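Local coordinates for protein acetylxylan esterase A (Aspergillus awamori, PDB 5X6S) that removes acetyl side groups from the backbone of acetylated xylans, as a secreted serine esterase of the CE1 family with an alpha/beta-hydrolase fold, at residues M19-P24 against V99-S104; S29-V34 against G61-Y66. All blocks are in the same frame, centred on the assembly; numbering follows the deposited sequence.

Contact 1. Residues M19-P24 against V99-S104; sequences MYIYVP and VTWTIS
The indole of W101 is the flat group here, and it meets the strand with the benzo corner of its six-membered ring. The terminal methyl of I21 reaches that corner at the ring edge, close to the ring plane, with CD1 4.3 Å from CZ3 of W101. T102 OG1, from the same helix, also lies at the edge in the plane of the indole. M19 comes in obliquely: its CE is 3.7 Å from W101 CE3, and its SD stands 5.3 Å from the centroid of the six-membered ring, 39° off the normal, a Met-aromatic contact. M19 reaches so far because its chain is extended throughout, with CG anti to the backbone N (chi1 175°). M19 CE also comes within 3.2 Å of T102 OG1. This hydroxyl stands beside its own backbone N and is hydrogen-bonded to the carbonyl of M98, one turn back, so a buried polar atom is satisfied within the helix. No hydrogen bond joins strand to helix, and with axes 11.0 Å apart at an angle of 37° the gap is bridged from the strand mainly by the extended M19 and from the helix by W101, with T102 OG1 meeting the M19 methyl. It packs helix 91-106 against one face of the central sheet near its edge. V7 of strand 3-7 touches both M19 and W101, Y106 touches I21 and W101, and W101 also packs on S104 of the second subunit, while Y22 points to the other face, against helix 53-60.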
ATOM      1  N   MET A  19     -16.205  -8.274 -13.409  1.00 15.71           N
ATOM      2  CA  MET A  19     -15.888  -7.010 -12.806  1.00 16.75           C
ATOM      3  C   MET A  19     -16.864  -5.950 -13.292  1.00 15.71           C
ATOM      4  O   MET A  19     -16.991  -5.757 -14.506  1.00 17.03           O
ATOM      5  CB  MET A  19     -14.472  -6.570 -13.155  1.00 16.25           C
ATOM      6  CG  MET A  19     -14.138  -5.206 -12.648  1.00 17.31           C
ATOM      7  SD  MET A  19     -12.480  -4.697 -13.047  1.00 16.97           S
ATOM      8  CE  MET A  19     -12.479  -2.997 -12.489  1.00 19.12           C
ATOM      9  N   TYR A  20     -17.560  -5.314 -12.375  1.00 15.17           N
ATOM     10  CA  TYR A  20     -18.426  -4.177 -12.693  1.00 16.73           C
ATOM     11  C   TYR A  20     -18.029  -3.016 -11.837  1.00 17.68           C
ATOM     12  O   TYR A  20     -17.766  -3.179 -10.640  1.00 17.79           O
ATOM     13  CB  TYR A  20     -19.905  -4.487 -12.489  1.00 17.63           C
ATOM     14  CG  TYR A  20     -20.398  -5.665 -13.323  1.00 17.32           C
ATOM     15  CD1 TYR A  20     -20.147  -6.960 -12.937  1.00 18.46           C
ATOM     16  CD2 TYR A  20     -21.071  -5.466 -14.505  1.00 20.56           C
ATOM     17  CE1 TYR A  20     -20.619  -8.055 -13.661  1.00 19.71           C
ATOM     18  CE2 TYR A  20     -21.547  -6.543 -15.257  1.00 17.68           C
ATOM     19  CZ  TYR A  20     -21.306  -7.834 -14.828  1.00 20.14           C
ATOM     20  OH  TYR A  20     -21.701  -8.902 -15.576  1.00 21.84           O
ATOM     21  N   ILE A  21     -17.991  -1.823 -12.418  1.00 17.21           N
ATOM     22  CA  ILE A  21     -17.694  -0.612 -11.647  1.00 17.71           C
ATOM     23  C   ILE A  21     -18.739   0.469 -11.772  1.00 16.79           C
ATOM     24  O   ILE A  21     -19.345   0.663 -12.841  1.00 16.97           O
ATOM     25  CB  ILE A  21     -16.321  -0.005 -11.993  1.00 18.15           C
ATOM     26  CG1 ILE A  21     -16.249   0.439 -13.450  1.00 19.44           C
ATOM     27  CG2 ILE A  21     -15.246  -1.027 -11.770  1.00 19.82           C
ATOM     28  CD1 ILE A  21     -14.939   1.218 -13.724  1.00 21.27           C
ATOM     29  N   TYR A  22     -18.993   1.162 -10.667  1.00 16.36           N
ATOM     30  CA  TYR A  22     -19.783   2.361 -10.714  1.00 16.65           C
ATOM     31  C   TYR A  22     -18.849   3.548 -10.612  1.00 17.08           C
ATOM     32  O   TYR A  22     -18.204   3.755  -9.580  1.00 15.42           O
ATOM     33  CB  TYR A  22     -20.848   2.439  -9.627  1.00 16.20           C
ATOM     34  CG  TYR A  22     -21.705   3.684  -9.757  1.00 15.75           C
ATOM     35  CD1 TYR A  22     -22.802   3.723 -10.619  1.00 16.45           C
ATOM     36  CD2 TYR A  22     -21.434   4.819  -9.030  1.00 16.52           C
ATOM     37  CE1 TYR A  22     -23.577   4.909 -10.760  1.00 17.62           C
ATOM     38  CE2 TYR A  22     -22.200   5.969  -9.141  1.00 15.65           C
ATOM     39  CZ  TYR A  22     -23.286   6.005 -10.018  1.00 17.72           C
ATOM     40  OH  TYR A  22     -24.050   7.155 -10.114  1.00 17.61           O
ATOM     41  N   VAL A  23     -18.850   4.360 -11.670  1.00 17.54           N
ATOM     42  CA  VAL A  23     -18.085   5.607 -11.682  1.00 19.51           C
ATOM     43  C   VAL A  23     -19.072   6.776 -11.529  1.00 20.20           C
ATOM     44  O   VAL A  23     -19.906   6.986 -12.417  1.00 20.25           O
ATOM     45  CB  VAL A  23     -17.254   5.777 -12.981  1.00 20.56           C
ATOM     46  CG1 VAL A  23     -16.402   7.032 -12.904  1.00 22.11           C
ATOM     47  CG2 VAL A  23     -16.341   4.573 -13.217  1.00 20.35           C
ATOM     48  N   PRO A  24     -19.032   7.485 -10.391  1.00 19.18           N
ATOM     49  CA  PRO A  24     -20.053   8.503 -10.204  1.00 19.70           C
ATOM     50  C   PRO A  24     -19.888   9.718 -11.123  1.00 21.19           C
ATOM     51  O   PRO A  24     -18.806   9.981 -11.629  1.00 19.43           O
ATOM     52  CB  PRO A  24     -19.856   8.928  -8.759  1.00 20.04           C
ATOM     53  CG  PRO A  24     -18.401   8.667  -8.464  1.00 19.16           C
ATOM     54  CD  PRO A  24     -18.106   7.412  -9.255  1.00 18.27           C
ATOM     55  N   VAL A  99      -8.828  -4.082  -8.543  1.00 14.50           N
ATOM     56  CA  VAL A  99      -8.348  -2.941  -7.806  1.00 15.07           C
ATOM     57  C   VAL A  99      -7.239  -2.210  -8.540  1.00 15.04           C
ATOM     58  O   VAL A  99      -7.311  -0.987  -8.762  1.00 13.69           O
ATOM     59  CB  VAL A  99      -7.980  -3.314  -6.343  1.00 14.63           C
ATOM     60  CG1 VAL A  99      -7.152  -2.205  -5.672  1.00 14.54           C
ATOM     61  CG2 VAL A  99      -9.228  -3.592  -5.577  1.00 15.36           C
ATOM     62  N   THR A 100      -6.183  -2.942  -8.905  1.00 15.69           N
ATOM     63  CA  THR A 100      -5.019  -2.291  -9.456  1.00 16.68           C
ATOM     64  C   THR A 100      -5.323  -1.686 -10.818  1.00 15.97           C
ATOM     65  O   THR A 100      -4.797  -0.610 -11.136  1.00 16.44           O
ATOM     66  CB  THR A 100      -3.812  -3.237  -9.517  1.00 17.02           C
ATOM     67  OG1 THR A 100      -4.107  -4.308 -10.426  1.00 17.38           O
ATOM     68  CG2 THR A 100      -3.442  -3.759  -8.080  1.00 16.35           C
ATOM     69  N   TRP A 101      -6.191  -2.342 -11.592  1.00 14.67           N
ATOM     70  CA  TRP A 101      -6.632  -1.837 -12.906  1.00 15.97           C
ATOM     71  C   TRP A 101      -7.341  -0.492 -12.719  1.00 16.49           C
ATOM     72  O   TRP A 101      -7.073   0.459 -13.460  1.00 16.31           O
ATOM     73  CB  TRP A 101      -7.584  -2.805 -13.604  1.00 15.79           C
ATOM     74  CG  TRP A 101      -8.018  -2.374 -14.975  1.00 18.34           C
ATOM     75  CD1 TRP A 101      -7.363  -2.588 -16.178  1.00 18.64           C
ATOM     76  CD2 TRP A 101      -9.149  -1.576 -15.280  1.00 17.59           C
ATOM     77  NE1 TRP A 101      -8.052  -2.008 -17.196  1.00 19.86           N
ATOM     78  CE2 TRP A 101      -9.160  -1.385 -16.686  1.00 19.98           C
ATOM     79  CE3 TRP A 101     -10.169  -1.015 -14.510  1.00 18.23           C
ATOM     80  CZ2 TRP A 101     -10.154  -0.652 -17.323  1.00 20.53           C
ATOM     81  CZ3 TRP A 101     -11.153  -0.317 -15.138  1.00 20.69           C
ATOM     82  CH2 TRP A 101     -11.128  -0.115 -16.538  1.00 20.66           C
ATOM     83  N   THR A 102      -8.214  -0.421 -11.716  1.00 15.30           N
ATOM     84  CA  THR A 102      -9.018   0.760 -11.467  1.00 15.79           C
ATOM     85  C   THR A 102      -8.125   1.919 -10.956  1.00 16.44           C
ATOM     86  O   THR A 102      -8.309   3.093 -11.383  1.00 17.59           O
ATOM     87  CB  THR A 102     -10.131   0.459 -10.437  1.00 15.49           C
ATOM     88  OG1 THR A 102     -10.959  -0.607 -10.937  1.00 15.30           O
ATOM     89  CG2 THR A 102     -10.997   1.698 -10.139  1.00 15.23           C
ATOM     90  N   ILE A 103      -7.153   1.593 -10.096  1.00 15.93           N
ATOM     91  CA  ILE A 103      -6.198   2.617  -9.612  1.00 17.12           C
ATOM     92  C   ILE A 103      -5.556   3.299 -10.803  1.00 17.95           C
ATOM     93  O   ILE A 103      -5.572   4.565 -10.926  1.00 19.28           O
ATOM     94  CB  ILE A 103      -5.125   2.066  -8.661  1.00 16.61           C
ATOM     95  CG1 ILE A 103      -5.777   1.670  -7.308  1.00 17.90           C
ATOM     96  CG2 ILE A 103      -4.028   3.142  -8.445  1.00 17.82           C
ATOM     97  CD1 ILE A 103      -4.905   0.790  -6.418  1.00 18.07           C
ATOM     98  N   SER A 104      -4.985   2.503 -11.694  1.00 18.25           N
ATOM     99  CA  SER A 104      -4.325   3.098 -12.854  1.00 18.55           C
ATOM    100  C   SER A 104      -5.277   3.758 -13.838  1.00 19.30           C
ATOM    101  O   SER A 104      -5.019   4.880 -14.306  1.00 20.17           O
ATOM    102  CB  SER A 104      -3.469   2.063 -13.559  1.00 20.00           C
ATOM    103  OG  SER A 104      -2.879   2.657 -14.694  1.00 20.66           O
TER

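Contact 2. Residues S29-V34 against G61-Y66; sequences SNPGIV and GFIVIY. With NA (sodium ion), chain F.
Two neighbouring parallel strands of the central alpha/beta-hydrolase sheet pair here, linked by a right-handed crossover that includes helix 53-60. I33 pairs with I63 and V34 with V64. I63 N donates to G32 O at 2.9 Å, from above the carbonyl plane; V34 N lies 2.9 Å from I63 O, nearly along the C=O axis; and I65 N binds V34 O in its plane at 2.8 Å. On the face of I33 and I63, the I33 and I65 side chains cross obliquely, I33 CG2 lying 3.8 Å from I65 CD1, and P31 CG lies alongside I63 CD1. On the face of V34, its CG2 sits over one face of the F62 ring, 4.0 Å from the centroid, a CH-pi contact, while V64 CG2, from the segment of F62 itself, lies at the ring edge. Just before P31, N30 OD1 binds a sodium ion at 2.4 Å together with four waters, two of which donate to S29 O. Nearly straight backbone bonds thus satisfy buried polar groups and fix the register, aliphatic groups line the I33 and I63 face, and V34 meets the F62 ring on the other.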
ATOM      1  N   SER A  29     -11.371  14.308  -7.805  1.00 22.42           N
ATOM      2  CA  SER A  29     -10.128  14.491  -8.570  1.00 23.48           C
ATOM      3  C   SER A  29      -9.182  13.303  -8.399  1.00 22.05           C
ATOM      4  O   SER A  29      -8.493  12.882  -9.345  1.00 22.10           O
ATOM      5  CB  SER A  29      -9.397  15.767  -8.089  1.00 25.26           C
ATOM      6  OG  SER A  29     -10.084  16.909  -8.610  1.00 33.01           O
ATOM      7  N   ASN A  30      -9.109  12.803  -7.175  1.00 20.22           N
ATOM      8  CA  ASN A  30      -8.208  11.704  -6.872  1.00 19.99           C
ATOM      9  C   ASN A  30      -9.050  10.681  -6.109  1.00 18.11           C
ATOM     10  O   ASN A  30      -9.004  10.621  -4.903  1.00 18.14           O
ATOM     11  CB  ASN A  30      -7.042  12.210  -6.005  1.00 20.38           C
ATOM     12  CG  ASN A  30      -6.118  13.146  -6.777  1.00 20.65           C
ATOM     13  OD1 ASN A  30      -5.312  12.688  -7.577  1.00 22.89           O
ATOM     14  ND2 ASN A  30      -6.283  14.426  -6.591  1.00 22.98           N
ATOM     15  N   PRO A  31      -9.863   9.925  -6.829  1.00 18.29           N
ATOM     16  CA  PRO A  31     -10.934   9.186  -6.135  1.00 17.93           C
ATOM     17  C   PRO A  31     -10.444   8.000  -5.316  1.00 16.70           C
ATOM     18  O   PRO A  31      -9.488   7.347  -5.707  1.00 16.82           O
ATOM     19  CB  PRO A  31     -11.816   8.702  -7.304  1.00 17.74           C
ATOM     20  CG  PRO A  31     -10.903   8.628  -8.471  1.00 18.51           C
ATOM     21  CD  PRO A  31      -9.872   9.695  -8.285  1.00 17.80           C
ATOM     22  N   GLY A  32     -11.099   7.746  -4.199  1.00 16.00           N
ATOM     23  CA  GLY A  32     -10.938   6.512  -3.470  1.00 15.65           C
ATOM     24  C   GLY A  32     -11.645   5.364  -4.176  1.00 14.69           C
ATOM     25  O   GLY A  32     -12.215   5.533  -5.281  1.00 15.74           O
ATOM     26  N   ILE A  33     -11.558   4.183  -3.595  1.00 15.22           N
ATOM     27  CA  ILE A  33     -12.203   2.985  -4.179  1.00 15.38           C
ATOM     28  C   ILE A  33     -12.853   2.200  -3.070  1.00 14.93           C
ATOM     29  O   ILE A  33     -12.262   2.002  -2.007  1.00 16.04           O
ATOM     30  CB  ILE A  33     -11.200   2.040  -4.939  1.00 15.06           C
ATOM     31  CG1 ILE A  33     -10.662   2.706  -6.209  1.00 15.77           C
ATOM     32  CG2 ILE A  33     -11.830   0.696  -5.222  1.00 14.67           C
ATOM     33  CD1 ILE A  33      -9.459   2.019  -6.807  1.00 17.29           C
ATOM     34  N   VAL A  34     -14.068   1.760  -3.309  1.00 14.44           N
ATOM     35  CA  VAL A  34     -14.748   0.814  -2.411  1.00 14.44           C
ATOM     36  C   VAL A  34     -15.059  -0.441  -3.195  1.00 14.88           C
ATOM     37  O   VAL A  34     -15.739  -0.373  -4.234  1.00 14.72           O
ATOM     38  CB  VAL A  34     -16.089   1.381  -1.808  1.00 13.90           C
ATOM     39  CG1 VAL A  34     -16.836   0.299  -1.008  1.00 12.72           C
ATOM     40  CG2 VAL A  34     -15.819   2.568  -0.913  1.00 14.77           C
ATOM     41  N   GLY A  61     -17.345  10.836  -4.050  1.00 18.07           N
ATOM     42  CA  GLY A  61     -16.581  10.823  -5.294  1.00 16.55           C
ATOM     43  C   GLY A  61     -15.679   9.639  -5.556  1.00 16.26           C
ATOM     44  O   GLY A  61     -14.845   9.703  -6.481  1.00 17.51           O
ATOM     45  N   PHE A  62     -15.814   8.568  -4.770  1.00 14.85           N
ATOM     46  CA  PHE A  62     -15.014   7.387  -4.989  1.00 15.90           C
ATOM     47  C   PHE A  62     -15.631   6.486  -6.060  1.00 16.17           C
ATOM     48  O   PHE A  62     -16.815   6.653  -6.429  1.00 16.79           O
ATOM     49  CB  PHE A  62     -14.840   6.615  -3.686  1.00 16.09           C
ATOM     50  CG  PHE A  62     -16.134   6.287  -2.944  1.00 14.79           C
ATOM     51  CD1 PHE A  62     -16.964   5.209  -3.355  1.00 15.08           C
ATOM     52  CD2 PHE A  62     -16.514   7.024  -1.842  1.00 13.98           C
ATOM     53  CE1 PHE A  62     -18.124   4.923  -2.660  1.00 14.78           C
ATOM     54  CE2 PHE A  62     -17.662   6.713  -1.114  1.00 14.69           C
ATOM     55  CZ  PHE A  62     -18.468   5.678  -1.538  1.00 15.09           C
ATOM     56  N   ILE A  63     -14.851   5.519  -6.551  1.00 14.85           N
ATOM     57  CA  ILE A  63     -15.336   4.552  -7.522  1.00 15.18           C
ATOM     58  C   ILE A  63     -15.732   3.290  -6.729  1.00 14.77           C
ATOM     59  O   ILE A  63     -15.045   2.937  -5.778  1.00 15.46           O
ATOM     60  CB  ILE A  63     -14.233   4.206  -8.561  1.00 14.76           C
ATOM     61  CG1 ILE A  63     -13.964   5.458  -9.423  1.00 16.49           C
ATOM     62  CG2 ILE A  63     -14.604   2.997  -9.441  1.00 15.68           C
ATOM     63  CD1 ILE A  63     -12.741   5.363 -10.300  1.00 18.76           C
ATOM     64  N   VAL A  64     -16.803   2.635  -7.120  1.00 13.95           N
ATOM     65  CA  VAL A  64     -17.163   1.321  -6.524  1.00 15.24           C
ATOM     66  C   VAL A  64     -16.905   0.167  -7.453  1.00 14.55           C
ATOM     67  O   VAL A  64     -17.256   0.246  -8.639  1.00 16.33           O
ATOM     68  CB  VAL A  64     -18.669   1.237  -6.064  1.00 16.04           C
ATOM     69  CG1 VAL A  64     -18.857   0.042  -5.079  1.00 16.19           C
ATOM     70  CG2 VAL A  64     -19.149   2.545  -5.466  1.00 17.32           C
ATOM     71  N   ILE A  65     -16.258  -0.888  -6.960  1.00 14.23           N
ATOM     72  CA  ILE A  65     -16.001  -2.101  -7.746  1.00 13.32           C
ATOM     73  C   ILE A  65     -16.875  -3.188  -7.181  1.00 14.21           C
ATOM     74  O   ILE A  65     -16.882  -3.390  -5.975  1.00 14.58           O
ATOM     75  CB  ILE A  65     -14.531  -2.591  -7.687  1.00 12.89           C
ATOM     76  CG1 ILE A  65     -13.587  -1.548  -8.297  1.00 12.02           C
ATOM     77  CG2 ILE A  65     -14.409  -3.954  -8.398  1.00 11.89           C
ATOM     78  CD1 ILE A  65     -12.093  -1.839  -7.986  1.00 12.03           C
ATOM     79  N   TYR A  66     -17.622  -3.869  -8.058  1.00 14.05           N
ATOM     80  CA  TYR A  66     -18.548  -4.923  -7.649  1.00 14.48           C
ATOM     81  C   TYR A  66     -18.100  -6.195  -8.332  1.00 15.60           C
ATOM     82  O   TYR A  66     -18.471  -6.433  -9.499  1.00 16.30           O
ATOM     83  CB  TYR A  66     -20.024  -4.563  -8.051  1.00 15.04           C
ATOM     84  CG  TYR A  66     -20.565  -3.266  -7.496  1.00 13.66           C
ATOM     85  CD1 TYR A  66     -21.172  -3.202  -6.220  1.00 13.11           C
ATOM     86  CD2 TYR A  66     -20.497  -2.088  -8.241  1.00 12.75           C
ATOM     87  CE1 TYR A  66     -21.705  -2.023  -5.720  1.00 12.94           C
ATOM     88  CE2 TYR A  66     -21.022  -0.900  -7.744  1.00 15.17           C
ATOM     89  CZ  TYR A  66     -21.589  -0.841  -6.495  1.00 14.26           C
ATOM     90  OH  TYR A  66     -22.066   0.364  -6.047  1.00 14.31           O
TER
HETATM   91 NA    NA F 304      -4.510  12.772  -9.826  1.00 30.85          NA
HETATM   92  O   HOH W   1      -6.522  11.326 -10.423  1.00 34.48           O
HETATM   93  O   HOH W   2      -6.026  14.549 -10.204  1.00 34.60           O
HETATM   94  O   HOH W   3      -3.465  10.931 -11.211  1.00 36.16           O
HETATM   95  O   HOH W   4      -3.045  14.283  -9.066  1.00 24.12           O

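How the contacts relate
Strand 63-68 joins the two contacts, lying between strand 18-23 of contact 1 and strand 33-37 of contact 2. On the side of contact 1 it is antiparallel to its neighbour, with probable hydrogen bonds from Y66 N to Y20 O at 2.7 Å and from Y22 N to V64 O at 2.8 Å. Helix 91-106 spans both: T102 OG1 lies 3.4 Å from I65 CD1, and I33 also packs on T102, so the helix covers the isoleucine face of contact 2. The centres are about 7 Å apart. N30 of contact 2 holds a sodium ion. Both contacts lie away from S119, the probable nucleophile, and belong to the packing of the sheet rather than to the active site.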